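Local coordinates for acetohydroxyacid synthase small subunit Related (PDB 2F06), which is of unknown function but binds histidine between its subunits and, as a protein built of paired ACT domains, may act as an amino-acid-responsive regulator, at residues S17-E22 with N65-N70; L34-I39 with Y102-A107; L90-A95 with K131-L136. All blocks are in the same frame, centred on the assembly; numbering follows the deposited sequence. Where two conformers were deposited one is given.

Contact 1. Residues S17-E22 with N65-N70; sequences SGRLTE and NHFAVN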
loop_
_atom_site.group_PDB
_atom_site.type_symbol
_atom_site.label_atom_id
_atom_site.label_comp_id
_atom_site.label_asym_id
_atom_site.label_seq_id
_atom_site.Cartn_x
_atom_site.Cartn_y
_atom_site.Cartn_z
ATOM N N SER A 17 -10.425 0.241 -13.714
ATOM C CA SER A 17 -10.645 -0.062 -15.163
ATOM C C SER A 17 -11.437 0.805 -16.212
ATOM O O SER A 17 -11.651 0.275 -17.313
ATOM C CB SER A 17 -11.153 -1.520 -15.289
ATOM O OG SER A 17 -12.563 -1.586 -15.112
ATOM N N GLY A 18 -12.034 1.967 -15.927
ATOM C CA GLY A 18 -12.922 2.138 -14.823
ATOM C C GLY A 18 -13.155 3.488 -14.192
ATOM O O GLY A 18 -13.476 4.503 -14.835
ATOM N N ARG A 19 -13.009 3.416 -12.891
ATOM C CA ARG A 19 -13.486 4.374 -11.945
ATOM C C ARG A 19 -12.626 5.584 -11.885
ATOM O O ARG A 19 -13.126 6.641 -11.543
ATOM C CB ARG A 19 -13.603 3.704 -10.552
ATOM C CG ARG A 19 -14.715 2.607 -10.545
ATOM C CD ARG A 19 -16.073 3.169 -10.187
ATOM N NE ARG A 19 -17.099 2.560 -11.036
ATOM C CZ ARG A 19 -18.044 1.709 -10.632
ATOM N NH1 ARG A 19 -18.159 1.347 -9.360
ATOM N NH2 ARG A 19 -18.883 1.220 -11.501
ATOM N N LEU A 20 -11.338 5.445 -12.211
ATOM C CA LEU A 20 -10.467 6.629 -12.180
ATOM C C LEU A 20 -10.919 7.670 -13.260
ATOM O O LEU A 20 -10.901 8.900 -13.023
ATOM C CB LEU A 20 -8.988 6.240 -12.327
ATOM C CG LEU A 20 -8.065 7.436 -12.589
ATOM C CD1 LEU A 20 -7.854 8.455 -11.367
ATOM C CD2 LEU A 20 -6.763 6.855 -13.190
ATOM N N THR A 21 -11.324 7.162 -14.415
ATOM C CA THR A 21 -11.794 8.046 -15.467
ATOM C C THR A 21 -13.080 8.780 -15.057
ATOM O O THR A 21 -13.146 10.023 -15.137
ATOM C CB THR A 21 -11.989 7.291 -16.779
ATOM O OG1 THR A 21 -10.749 6.679 -17.088
ATOM C CG2 THR A 21 -12.379 8.230 -17.908
ATOM N N GLU A 22 -14.052 8.031 -14.562
ATOM C CA GLU A 22 -15.241 8.641 -13.968
ATOM C C GLU A 22 -14.941 9.671 -12.897
ATOM O O GLU A 22 -15.618 10.663 -12.879
ATOM C CB GLU A 22 -16.174 7.612 -13.379
ATOM C CG GLU A 22 -16.241 6.341 -14.138
ATOM C CD GLU A 22 -17.073 5.306 -13.415
ATOM O OE1 GLU A 22 -17.568 5.640 -12.290
ATOM O OE2 GLU A 22 -17.223 4.180 -13.979
ATOM N N ASN A 65 -21.937 11.547 -6.311
ATOM C CA ASN A 65 -21.728 10.497 -7.300
ATOM C C ASN A 65 -21.328 9.144 -6.699
ATOM O O ASN A 65 -20.891 8.249 -7.434
ATOM C CB ASN A 65 -20.700 10.958 -8.319
ATOM C CG ASN A 65 -21.281 11.968 -9.293
ATOM O OD1 ASN A 65 -21.780 11.610 -10.374
ATOM N ND2 ASN A 65 -21.271 13.225 -8.891
ATOM N N HIS A 66 -21.456 9.028 -5.368
ATOM C CA HIS A 66 -21.362 7.766 -4.615
ATOM C C HIS A 66 -19.933 7.265 -4.500
ATOM O O HIS A 66 -19.724 6.053 -4.291
ATOM C CB HIS A 66 -22.298 6.693 -5.232
ATOM C CG HIS A 66 -23.706 7.170 -5.382
ATOM N ND1 HIS A 66 -24.580 7.240 -4.319
ATOM C CD2 HIS A 66 -24.358 7.686 -6.446
ATOM C CE1 HIS A 66 -25.723 7.754 -4.733
ATOM N NE2 HIS A 66 -25.620 8.021 -6.025
ATOM N N PHE A 67 -18.956 8.186 -4.572
ATOM C CA PHE A 67 -17.572 7.849 -4.257
ATOM C C PHE A 67 -17.340 7.885 -2.764
ATOM O O PHE A 67 -17.997 8.652 -2.063
ATOM C CB PHE A 67 -16.559 8.740 -4.999
ATOM C CG PHE A 67 -16.511 8.474 -6.501
ATOM C CD1 PHE A 67 -15.728 7.433 -7.007
ATOM C CD2 PHE A 67 -17.248 9.249 -7.393
ATOM C CE1 PHE A 67 -15.703 7.158 -8.389
ATOM C CE2 PHE A 67 -17.226 8.981 -8.773
ATOM C CZ PHE A 67 -16.463 7.931 -9.273
ATOM N N ALA A 68 -16.431 7.025 -2.279
ATOM C CA ALA A 68 -15.939 7.112 -0.932
ATOM C C ALA A 68 -14.717 8.068 -0.923
ATOM O O ALA A 68 -13.714 7.788 -1.541
ATOM C CB ALA A 68 -15.551 5.714 -0.425
ATOM N N VAL A 69 -14.818 9.202 -0.229
ATOM C CA VAL A 69 -13.774 10.242 -0.169
ATOM C C VAL A 69 -13.569 10.672 1.249
ATOM O O VAL A 69 -14.519 10.880 1.997
ATOM C CB VAL A 69 -14.235 11.605 -0.803
ATOM C CG1 VAL A 69 -13.048 12.415 -1.359
ATOM C CG2 VAL A 69 -15.269 11.417 -1.815
ATOM N N ASN A 70 -12.331 10.927 1.600
ATOM C CA ASN A 70 -11.986 11.403 2.937
ATOM C C ASN A 70 -11.103 12.594 2.699
ATOM O O ASN A 70 -10.475 12.661 1.647
ATOM C CB ASN A 70 -11.180 10.332 3.660
ATOM C CG ASN A 70 -12.009 9.139 4.045
ATOM O OD1 ASN A 70 -13.205 9.223 4.306
ATOM N ND2 ASN A 70 -11.338 8.000 4.169
#

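Contact 2. Residues L34-I39 with Y102-A107; sequences LSALCI and YMYSFA. With HIS (histidine), chain C; HIS (histidine), chain B.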
loop_
_atom_site.group_PDB
_atom_site.type_symbol
_atom_site.label_atom_id
_atom_site.label_comp_id
_atom_site.label_asym_id
_atom_site.label_seq_id
_atom_site.Cartn_x
_atom_site.Cartn_y
_atom_site.Cartn_z
ATOM N N LEU A 34 -7.305 19.918 -11.064
ATOM C CA LEU A 34 -6.386 19.101 -10.293
ATOM C C LEU A 34 -5.011 19.779 -10.267
ATOM O O LEU A 34 -4.473 20.094 -11.294
ATOM C CB LEU A 34 -6.318 17.730 -10.956
ATOM C CG LEU A 34 -7.599 16.853 -10.969
ATOM C CD1 LEU A 34 -7.435 15.695 -11.958
ATOM C CD2 LEU A 34 -7.842 16.251 -9.617
ATOM N N SER A 35 -4.438 19.986 -9.093
ATOM C CA SER A 35 -3.100 20.596 -8.932
ATOM C C SER A 35 -1.988 19.594 -8.834
ATOM O O SER A 35 -0.879 19.828 -9.284
ATOM C CB SER A 35 -3.076 21.388 -7.635
ATOM O OG SER A 35 -3.659 22.609 -7.918
ATOM N N ALA A 36 -2.310 18.507 -8.168
ATOM C CA ALA A 36 -1.340 17.492 -7.750
ATOM C C ALA A 36 -2.128 16.258 -7.387
ATOM O O ALA A 36 -3.145 16.324 -6.657
ATOM C CB ALA A 36 -0.533 17.938 -6.536
ATOM N N LEU A 37 -1.657 15.130 -7.868
ATOM C CA LEU A 37 -2.235 13.913 -7.432
ATOM C C LEU A 37 -1.207 12.789 -7.432
ATOM O O LEU A 37 -0.112 12.917 -8.000
ATOM C CB LEU A 37 -3.458 13.578 -8.263
ATOM C CG LEU A 37 -3.258 13.457 -9.738
ATOM C CD1 LEU A 37 -2.236 12.304 -9.987
ATOM C CD2 LEU A 37 -4.650 13.222 -10.370
ATOM N N CYS A 38 -1.573 11.680 -6.814
ATOM C CA CYS A 38 -0.643 10.622 -6.607
ATOM C C CYS A 38 -1.598 9.486 -6.304
ATOM O O CYS A 38 -2.562 9.622 -5.533
ATOM C CB CYS A 38 0.235 10.987 -5.401
ATOM S SG CYS A 38 1.280 9.730 -5.012
ATOM N N ILE A 39 -1.414 8.367 -6.957
ATOM C CA ILE A 39 -2.239 7.248 -6.589
ATOM C C ILE A 39 -1.433 6.345 -5.662
ATOM O O ILE A 39 -0.335 5.913 -6.002
ATOM C CB ILE A 39 -2.660 6.459 -7.819
ATOM C CG1 ILE A 39 -3.535 7.349 -8.666
ATOM C CG2 ILE A 39 -3.303 5.150 -7.400
ATOM C CD1 ILE A 39 -4.196 6.649 -9.786
ATOM N N TYR A 102 3.987 10.334 4.228
ATOM C CA TYR A 102 4.204 10.324 2.763
ATOM C C TYR A 102 4.338 11.750 2.254
ATOM O O TYR A 102 4.046 12.754 2.969
ATOM C CB TYR A 102 3.082 9.606 1.972
ATOM C CG TYR A 102 1.695 10.142 2.290
ATOM C CD1 TYR A 102 0.925 9.612 3.368
ATOM C CD2 TYR A 102 1.146 11.186 1.529
ATOM C CE1 TYR A 102 -0.413 10.127 3.640
ATOM C CE2 TYR A 102 -0.096 11.666 1.778
ATOM C CZ TYR A 102 -0.875 11.162 2.833
ATOM O OH TYR A 102 -2.108 11.770 3.012
HETATM N N MSE A 103 4.776 11.827 0.999
HETATM C CA MSE A 103 4.914 13.100 0.273
HETATM C C MSE A 103 4.853 12.776 -1.185
HETATM O O MSE A 103 5.049 11.623 -1.537
HETATM C CB MSE A 103 6.265 13.786 0.612
HETATM C CG MSE A 103 7.472 13.324 -0.221
HETATM SE SE MSE A 103 9.036 14.233 0.539
HETATM C CE MSE A 103 10.525 12.992 0.028
ATOM N N TYR A 104 4.558 13.773 -2.016
ATOM C CA TYR A 104 4.669 13.655 -3.437
ATOM C C TYR A 104 5.084 15.019 -3.940
ATOM O O TYR A 104 4.771 16.062 -3.291
ATOM C CB TYR A 104 3.335 13.134 -4.102
ATOM C CG TYR A 104 2.012 13.702 -3.599
ATOM C CD1 TYR A 104 1.449 13.256 -2.375
ATOM C CD2 TYR A 104 1.268 14.618 -4.359
ATOM C CE1 TYR A 104 0.188 13.740 -1.941
ATOM C CE2 TYR A 104 0.019 15.156 -3.885
ATOM C CZ TYR A 104 -0.514 14.683 -2.694
ATOM O OH TYR A 104 -1.730 15.133 -2.221
ATOM N N SER A 105 5.809 15.055 -5.069
ATOM C CA SER A 105 6.347 16.291 -5.546
ATOM C C SER A 105 6.897 16.250 -6.953
ATOM O O SER A 105 7.242 15.174 -7.441
ATOM C CB SER A 105 7.464 16.729 -4.607
ATOM O OG SER A 105 8.390 15.683 -4.474
ATOM N N PHE A 106 6.862 17.404 -7.633
ATOM C CA PHE A 106 7.386 17.541 -9.008
ATOM C C PHE A 106 8.236 18.809 -9.004
ATOM O O PHE A 106 7.912 19.776 -8.298
ATOM C CB PHE A 106 6.294 17.716 -10.092
ATOM C CG PHE A 106 5.958 16.462 -10.887
ATOM C CD1 PHE A 106 5.142 15.450 -10.341
ATOM C CD2 PHE A 106 6.433 16.306 -12.192
ATOM C CE1 PHE A 106 4.825 14.284 -11.084
ATOM C CE2 PHE A 106 6.153 15.171 -12.937
ATOM C CZ PHE A 106 5.319 14.144 -12.385
ATOM N N ALA A 107 9.262 18.825 -9.837
ATOM C CA ALA A 107 9.940 20.054 -10.205
ATOM C C ALA A 107 9.057 20.908 -11.123
ATOM O O ALA A 107 8.503 20.419 -12.092
ATOM C CB ALA A 107 11.278 19.740 -10.897
HETATM N N HIS C . -5.056 20.534 -14.128
HETATM C CA HIS C . -5.382 19.472 -15.144
HETATM C C HIS C . -6.633 18.665 -14.950
HETATM O O HIS C . -7.539 18.972 -14.180
HETATM C CB HIS C . -4.212 18.504 -15.395
HETATM C CG HIS C . -3.677 17.780 -14.171
HETATM N ND1 HIS C . -2.898 18.402 -13.204
HETATM C CD2 HIS C . -3.681 16.461 -13.850
HETATM C CE1 HIS C . -2.508 17.504 -12.308
HETATM N NE2 HIS C . -2.965 16.315 -12.685
HETATM O OXT HIS C . -6.750 17.609 -15.588
HETATM N N HIS B . 15.123 18.995 -7.568
HETATM C CA HIS B . 15.230 19.197 -6.079
HETATM C C HIS B . 16.022 18.200 -5.284
HETATM O O HIS B . 16.799 17.386 -5.775
HETATM C CB HIS B . 13.862 19.386 -5.401
HETATM C CG HIS B . 12.857 18.266 -5.613
HETATM N ND1 HIS B . 12.186 18.068 -6.813
HETATM C CD2 HIS B . 12.303 17.394 -4.732
HETATM C CE1 HIS B . 11.315 17.076 -6.672
HETATM N NE2 HIS B . 11.362 16.657 -5.413
HETATM O OXT HIS B . 15.865 18.179 -4.055
#

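Contact 3. Residues L90-A95 with K131-L136; sequences LGFLSA and KKVDLL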
loop_
_atom_site.group_PDB
_atom_site.type_symbol
_atom_site.label_atom_id
_atom_site.label_comp_id
_atom_site.label_asym_id
_atom_site.label_seq_id
_atom_site.Cartn_x
_atom_site.Cartn_y
_atom_site.Cartn_z
ATOM N N LEU A 90 14.415 17.974 4.772
ATOM C CA LEU A 90 14.044 16.748 5.447
ATOM C C LEU A 90 14.959 16.588 6.668
ATOM O O LEU A 90 14.599 15.987 7.687
ATOM C CB LEU A 90 14.216 15.588 4.451
ATOM C CG LEU A 90 13.260 15.433 3.244
ATOM C CD1 LEU A 90 13.568 14.182 2.418
ATOM C CD2 LEU A 90 11.867 15.382 3.645
ATOM N N GLY A 91 16.163 17.144 6.549
ATOM C CA GLY A 91 17.155 17.070 7.597
ATOM C C GLY A 91 16.754 18.034 8.699
ATOM O O GLY A 91 16.929 17.722 9.880
ATOM N N PHE A 92 16.206 19.196 8.334
ATOM C CA PHE A 92 15.664 20.098 9.347
ATOM C C PHE A 92 14.599 19.312 10.100
ATOM O O PHE A 92 14.585 19.297 11.305
ATOM C CB PHE A 92 14.992 21.352 8.776
ATOM C CG PHE A 92 15.924 22.367 8.118
ATOM C CD1 PHE A 92 17.195 22.603 8.574
ATOM C CD2 PHE A 92 15.454 23.123 7.023
ATOM C CE1 PHE A 92 18.010 23.584 7.964
ATOM C CE2 PHE A 92 16.250 24.070 6.386
ATOM C CZ PHE A 92 17.532 24.306 6.867
ATOM N N LEU A 93 13.703 18.631 9.392
ATOM C CA LEU A 93 12.564 17.996 10.061
ATOM C C LEU A 93 13.036 16.871 10.911
ATOM O O LEU A 93 12.629 16.753 12.066
ATOM C CB LEU A 93 11.518 17.455 9.062
ATOM C CG LEU A 93 10.804 18.531 8.286
ATOM C CD1 LEU A 93 10.095 18.009 7.101
ATOM C CD2 LEU A 93 9.879 19.224 9.257
ATOM N N SER A 94 13.880 16.015 10.355
ATOM C CA SER A 94 14.285 14.862 11.122
ATOM C C SER A 94 15.159 15.223 12.372
ATOM O O SER A 94 14.963 14.641 13.437
ATOM C CB SER A 94 14.858 13.777 10.208
ATOM O OG SER A 94 16.222 13.979 9.971
ATOM N N ALA A 95 16.010 16.249 12.273
ATOM C CA ALA A 95 16.761 16.778 13.428
ATOM C C ALA A 95 15.841 17.196 14.589
ATOM O O ALA A 95 16.259 17.216 15.773
ATOM C CB ALA A 95 17.645 17.938 13.014
ATOM N N LYS A 131 13.045 27.448 10.140
ATOM C CA LYS A 131 14.153 27.302 9.211
ATOM C C LYS A 131 13.942 28.068 7.878
ATOM O O LYS A 131 14.662 27.801 6.887
ATOM C CB LYS A 131 14.410 25.815 8.955
ATOM C CG LYS A 131 14.791 25.019 10.167
ATOM C CD LYS A 131 16.074 25.601 10.790
ATOM C CE LYS A 131 16.837 24.563 11.553
ATOM N NZ LYS A 131 18.109 25.182 11.959
ATOM N N LYS A 132 12.960 28.996 7.857
ATOM C CA LYS A 132 12.766 29.847 6.693
ATOM C C LYS A 132 12.542 29.055 5.385
ATOM O O LYS A 132 12.974 29.482 4.307
ATOM C CB LYS A 132 13.924 30.879 6.548
ATOM C CG LYS A 132 14.142 31.881 7.736
ATOM C CD LYS A 132 13.401 33.241 7.560
ATOM C CE LYS A 132 13.312 33.663 6.031
ATOM N NZ LYS A 132 13.486 35.195 5.854
ATOM N N VAL A 133 11.890 27.896 5.495
ATOM C CA VAL A 133 11.413 27.121 4.326
ATOM C C VAL A 133 10.184 27.809 3.665
ATOM O O VAL A 133 9.319 28.259 4.380
ATOM C CB VAL A 133 11.074 25.637 4.735
ATOM C CG1 VAL A 133 10.451 24.870 3.593
ATOM C CG2 VAL A 133 12.310 24.902 5.240
ATOM N N ASP A 134 10.111 27.942 2.324
ATOM C CA ASP A 134 8.923 28.497 1.692
ATOM C C ASP A 134 7.760 27.529 1.918
ATOM O O ASP A 134 7.746 26.461 1.368
ATOM C CB ASP A 134 9.141 28.685 0.185
ATOM C CG ASP A 134 10.272 29.639 -0.137
ATOM O OD1 ASP A 134 10.580 30.544 0.677
ATOM O OD2 ASP A 134 10.842 29.481 -1.235
ATOM N N LEU A 135 6.807 27.891 2.766
ATOM C CA LEU A 135 5.621 27.071 2.915
ATOM C C LEU A 135 4.684 27.622 1.886
ATOM O O LEU A 135 4.769 28.827 1.535
ATOM C CB LEU A 135 5.022 27.195 4.319
ATOM C CG LEU A 135 5.654 26.295 5.391
ATOM C CD1 LEU A 135 5.666 26.925 6.803
ATOM C CD2 LEU A 135 4.891 24.996 5.370
ATOM N N LEU A 136 3.767 26.790 1.424
ATOM C CA LEU A 136 2.655 27.294 0.558
ATOM C C LEU A 136 1.372 27.489 1.388
ATOM O O LEU A 136 1.019 26.629 2.217
ATOM C CB LEU A 136 2.429 26.346 -0.589
ATOM C CG LEU A 136 3.594 26.069 -1.563
ATOM C CD1 LEU A 136 3.158 24.999 -2.586
ATOM C CD2 LEU A 136 4.070 27.285 -2.343
#

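Contact 1. Residues S17-E22 with N65-N70
Phe67 reaches out to the first turn of helix 19-29, where its ring meets Glu22 and Arg19. This is a contact between neighbouring helix ends in the alpha/beta ACT fold, whose helices pack on an antiparallel sheet. Helix 55-64 closes with a Schellman motif: His66, at positive phi, is its C-prime residue, and the chain then leads through Phe67 toward strand 69-80. Phe67 provides more than half of the 111 Å² buried here. With CG anti to its own carbonyl carbon (chi1 -70°), the side chain projects across the gap between the two chain segments, with Arg19 CA and Phe67 CA still 9.4 Å apart. Phe67 CZ lies 4.1 Å from Glu22 CB, so the ring rests on the base of that side chain as well as on its end. Beyond CG the Glu22 chain is extended, and its carboxylate plane is turned 68° from the ring. The other partner is Arg19, whose carbonyl O stands 4.1 Å from Phe67 CE1 and whose CD is 4.4 Å from the same atom. Arg19 and Glu22, one turn apart on the helix, form a salt bridge beside the ring; its hydrogen bond from Arg19 NE to Glu22 OE2 is weak, at 3.4 Å. A second carboxylate, that of Glu14, pairs with Arg19 NH1. Val23, Val26 and Leu62 also touch Phe67, placing the ring between helices 19-29 and 55-64. The other oxygen of the Glu22 carboxylate, OE1, approaches the ring obliquely and comes to 3.9 Å from Phe67 CZ.

Contact 2. Residues L34-I39 with Y102-A107
Cys38 CB sits over one face of the Tyr104 ring in a CH-pi contact, 4.0 Å from the centroid and 21° off the ring normal. A chi1 of 175° swings Cys38 SG off the face, to an oblique place 4.9 Å from the Tyr104 centroid, a sulfur-aromatic contact. Ala36 CB comes to the same ring at the edge, in its plane, 3.9 Å from Tyr104 CE2. Further out, the Tyr104 hydroxyl is hydrogen-bonded to Gln8, and a classic beta bulge sets Ser35 and Ala36 both opposite Ile51. Segments 34-39 and 102-107 run at 128° to each other with no mutual hydrogen bond; each pairs with a strand of its own chain (46-52 or 111-118) and also, antiparallel, with one of the second subunit. Two bound histidines flank the contact. One donates its N to Leu34 O (2.9 Å) and accepts from Leu34 N at its carboxylate O; the other has NE2 near Ser105 OG, whose position is less sure. Asn81 and Leu86 of one subunit and Asn33 and Leu34 of the other complete each site. Cys38 SG forms a disulfide with Cys38 of the second subunit, so the sulfur beside Tyr104 belongs to a covalent link between chains, buried against aromatic and aliphatic carbon.

Contact 3. Residues L90-A95 with K131-L136
Lys131 lays its aliphatic chain along one face of the Phe92 ring, and this packing makes up most of the contact. The CH-pi component comes from Lys131 CB, 3.7 Å from the ring centroid and 20° off the normal. The next methylene follows the same face, with Lys131 CG 3.5 Å from Phe92 CG. A bend at chi2 (-59°) carries the chain across the face, so that Lys131 CE passes over the rim, 3.6 Å from Phe92 CD1. Apolar packing adds Val133, whose CG2 meets the ring at its edge, 4.0 Å from Phe92 CD2. Replacing Phe92 by an alanine is likely to leave the Lys131 methylenes without their flat support, free to swing into solvent, and to take from Val133 CG2 its neighbour here. No hydrogen bond joins the two segments. Lys132, at positive phi, is the C-prime residue of the Schellman motif that ends helix 121-130, and the turn presents Lys131 and Val133 to the same ring. Phe92 thus joins helix 85-95 to the end of helix 121-130 in the ACT fold; alongside, Leu93 packs on Cys124 and Leu128, while Val133 touches Ile77 of strand 69-80, with which strand 134-136 pairs.

In the fold
Contact 2 is buried near the middle of the chain, while contacts 1 and 3 are surface contacts on opposite sides of its centre, about 34 Å apart between centres. All three reach the same sheet, and strands 69-80 and 134-136, which carry parts of contacts 1 and 3, are neighbours in it. Contact 2 touches both others by apolar packing: Ile39 CD1 lies 4.3 Å from Leu20 CD2, and Met103 CE lies 4.0 Å from Leu90 CD1. The two outer contacts each set a phenylalanine beside a Schellman helix end, among charged side chains or their methylenes. The central one sets a disulfide-bonded cysteine and an alanine methyl round a tyrosine ring at the subunit interface.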